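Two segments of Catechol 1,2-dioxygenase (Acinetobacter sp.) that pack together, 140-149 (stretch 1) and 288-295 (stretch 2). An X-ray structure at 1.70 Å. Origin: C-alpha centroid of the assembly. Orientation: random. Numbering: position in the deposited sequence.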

# COMPACT_ATOMS: atom_id res chain seq x y z
N ILE A 140 -12.81 -37.49 -7.90
CA ILE A 140 -13.33 -36.57 -6.91
C ILE A 140 -14.33 -37.35 -6.05
O ILE A 140 -15.23 -37.99 -6.58
N PHE A 141 -14.17 -37.31 -4.73
CA PHE A 141 -15.08 -38.01 -3.82
C PHE A 141 -15.97 -37.06 -3.03
O PHE A 141 -15.50 -36.01 -2.59
N ASP A 142 -17.25 -37.42 -2.85
CA ASP A 142 -18.15 -36.59 -2.07
C ASP A 142 -17.87 -36.78 -0.59
O ASP A 142 -16.96 -37.53 -0.21
N ALA A 143 -18.63 -36.09 0.25
CA ALA A 143 -18.40 -36.18 1.67
C ALA A 143 -18.55 -37.60 2.23
O ALA A 143 -18.06 -37.87 3.33
N ASP A 144 -19.18 -38.51 1.49
CA ASP A 144 -19.35 -39.88 1.97
C ASP A 144 -18.27 -40.84 1.50
O ASP A 144 -18.25 -42.00 1.91
N GLY A 145 -17.37 -40.37 0.65
CA GLY A 145 -16.32 -41.25 0.16
C GLY A 145 -16.72 -41.94 -1.14
O GLY A 145 -16.12 -42.94 -1.54
N LYS A 146 -17.73 -41.38 -1.80
CA LYS A 146 -18.24 -41.93 -3.05
C LYS A 146 -17.83 -41.04 -4.23
O LYS A 146 -17.87 -39.81 -4.12
N PRO A 147 -17.43 -41.65 -5.37
CA PRO A 147 -17.02 -40.91 -6.56
C PRO A 147 -18.11 -39.93 -6.94
O PRO A 147 -19.28 -40.29 -6.96
N LEU A 148 -17.72 -38.70 -7.26
CA LEU A 148 -18.68 -37.66 -7.57
C LEU A 148 -18.70 -37.17 -9.01
O LEU A 148 -17.84 -36.37 -9.41
N PRO A 149 -19.62 -37.67 -9.84
CA PRO A 149 -19.66 -37.18 -11.22
C PRO A 149 -20.21 -35.76 -11.22
O PRO A 149 -20.88 -35.35 -10.27
N PHE A 288 -4.00 -37.64 -8.42
CA PHE A 288 -4.35 -36.91 -7.20
C PHE A 288 -5.86 -36.89 -7.06
O PHE A 288 -6.55 -36.34 -7.91
N ASP A 289 -6.35 -37.54 -6.01
CA ASP A 289 -7.79 -37.59 -5.73
C ASP A 289 -8.10 -36.52 -4.71
O ASP A 289 -7.26 -36.21 -3.84
N LEU A 290 -9.30 -35.96 -4.81
CA LEU A 290 -9.73 -34.94 -3.87
C LEU A 290 -11.05 -35.35 -3.24
O LEU A 290 -11.92 -35.89 -3.92
N LYS A 291 -11.17 -35.12 -1.94
CA LYS A 291 -12.39 -35.46 -1.21
C LYS A 291 -12.98 -34.15 -0.68
O LYS A 291 -12.27 -33.35 -0.05
N LEU A 292 -14.26 -33.96 -0.95
CA LEU A 292 -14.97 -32.74 -0.56
C LEU A 292 -15.74 -32.80 0.78
O LEU A 292 -16.02 -33.88 1.30
N THR A 293 -16.06 -31.64 1.33
CA THR A 293 -16.82 -31.57 2.57
C THR A 293 -18.21 -30.99 2.26
O THR A 293 -18.39 -30.23 1.29
N ARG A 294 -19.18 -31.38 3.07
CA ARG A 294 -20.56 -30.94 2.93
C ARG A 294 -20.75 -29.51 3.42
O ARG A 294 -19.98 -29.01 4.25
N LEU A 295 -21.80 -28.87 2.91
CA LEU A 295 -22.16 -27.52 3.31
C LEU A 295 -22.47 -27.55 4.80
O LEU A 295 -22.76 -28.60 5.36

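The apolar centre of the contact lies on one face of a short parallel β-bridge pairing, where I140 and L290 project side by side. I140 (chi1 m, chi2 m) brings CD1 to 3.6 Å from CD1 of L290 (chi1 m, chi2 p), while its CG2 lies 4.2 Å from CG of L292. L292 (m, t) extends this apolar patch, its CD1 meeting CD1 of L148 at 3.9 Å; L148 points toward the second stretch with an off-well chi1 of -133°. Backbone hydrogen bonds from F141 N to L290 O (2.8 Å) and from L292 N to F141 O (2.9 Å) fix the register.

On the other face, F141 (chi1 m) sets its ring edge against D289, CE2 to CB 3.8 Å, and its CB lies 4.1 Å from CG of K291. K291 extends through three t angles before chi4 turns to p, which carries NZ to the turn spanning D142 to G145. There NZ donates to D142 O (3.1 Å) and weakly to A143 O (3.3 Å).

A143 points its CB toward R294, 3.3 Å from CG. Beyond it, D144 (chi1 m) directs CA-to-CB away, yet its carboxylate returns to form a salt bridge with R294, OD2 to NH2 2.8 Å, while D144 OD1 accepts from R294 NH2 at 2.9 Å, closing the exposed polar edge.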

# COMPACT_ATOMS: atom_id res chain seq x y z
CB ILE A 140 -14.07 -35.38 -7.56
CG1 ILE A 140 -13.10 -34.60 -8.46
CG2 ILE A 140 -14.68 -34.48 -6.47
CD1 ILE A 140 -11.87 -34.06 -7.73
CB PHE A 141 -14.30 -38.85 -2.82
CG PHE A 141 -13.51 -39.95 -3.45
CD1 PHE A 141 -14.12 -41.15 -3.80
CD2 PHE A 141 -12.15 -39.81 -3.69
CE1 PHE A 141 -13.40 -42.19 -4.37
CE2 PHE A 141 -11.40 -40.85 -4.25
CZ PHE A 141 -12.03 -42.04 -4.59
CB ASP A 142 -19.64 -36.90 -2.35
CG ASP A 142 -20.06 -38.32 -1.98
OD1 ASP A 142 -19.47 -38.96 -1.08
OD2 ASP A 142 -21.04 -38.79 -2.57
CB ALA A 143 -19.31 -35.21 2.41
CB ASP A 144 -20.71 -40.45 1.55
CG ASP A 144 -21.87 -39.66 2.11
OD1 ASP A 144 -21.83 -39.33 3.31
OD2 ASP A 144 -22.82 -39.38 1.36
CB LYS A 146 -19.76 -42.04 -2.96
CG LYS A 146 -20.19 -42.86 -1.74
CD LYS A 146 -21.70 -42.87 -1.46
CE LYS A 146 -21.96 -43.70 -0.17
NZ LYS A 146 -23.40 -43.82 0.23
CB PRO A 147 -16.84 -42.02 -7.59
CG PRO A 147 -16.31 -43.12 -6.74
CD PRO A 147 -17.34 -43.09 -5.64
CB LEU A 148 -18.42 -36.45 -6.67
CG LEU A 148 -19.48 -35.67 -5.87
CD1 LEU A 148 -18.90 -34.27 -5.58
CD2 LEU A 148 -20.77 -35.53 -6.63
CB PRO A 149 -20.60 -38.17 -11.92
CG PRO A 149 -21.54 -38.53 -10.82
CD PRO A 149 -20.55 -38.80 -9.67
CB PHE A 288 -3.82 -35.46 -7.23
CG PHE A 288 -4.03 -34.74 -5.92
CD1 PHE A 288 -3.44 -35.21 -4.75
CD2 PHE A 288 -4.84 -33.61 -5.85
CE1 PHE A 288 -3.67 -34.58 -3.51
CE2 PHE A 288 -5.07 -32.98 -4.62
CZ PHE A 288 -4.48 -33.48 -3.45
CB ASP A 289 -8.23 -38.92 -5.11
CG ASP A 289 -7.92 -40.10 -5.98
OD1 ASP A 289 -7.90 -39.98 -7.22
OD2 ASP A 289 -7.73 -41.18 -5.40
CB LEU A 290 -9.92 -33.59 -4.57
CG LEU A 290 -8.63 -33.05 -5.18
CD1 LEU A 290 -8.52 -33.63 -6.58
CD2 LEU A 290 -8.61 -31.52 -5.24
CB LYS A 291 -12.10 -36.42 -0.05
CG LYS A 291 -13.36 -36.90 0.70
CD LYS A 291 -13.00 -37.93 1.77
CE LYS A 291 -14.18 -38.29 2.68
NZ LYS A 291 -15.27 -38.95 1.93
CB LEU A 292 -15.94 -32.35 -1.68
CG LEU A 292 -15.41 -32.11 -3.10
CD1 LEU A 292 -16.57 -31.65 -3.96
CD2 LEU A 292 -14.31 -31.06 -3.11
CB THR A 293 -16.11 -30.70 3.63
OG1 THR A 293 -15.91 -29.38 3.11
CG2 THR A 293 -14.75 -31.28 3.99
CB ARG A 294 -21.51 -31.82 3.74
CG ARG A 294 -21.86 -33.17 3.15
CD ARG A 294 -23.12 -33.69 3.86
NE ARG A 294 -23.65 -34.90 3.25
CZ ARG A 294 -23.11 -36.11 3.38
NH1 ARG A 294 -22.00 -36.27 4.11
NH2 ARG A 294 -23.67 -37.17 2.79
CB LEU A 295 -23.39 -27.04 2.53
CG LEU A 295 -23.21 -26.85 1.03
CD1 LEU A 295 -24.54 -26.50 0.41
CD2 LEU A 295 -22.18 -25.76 0.74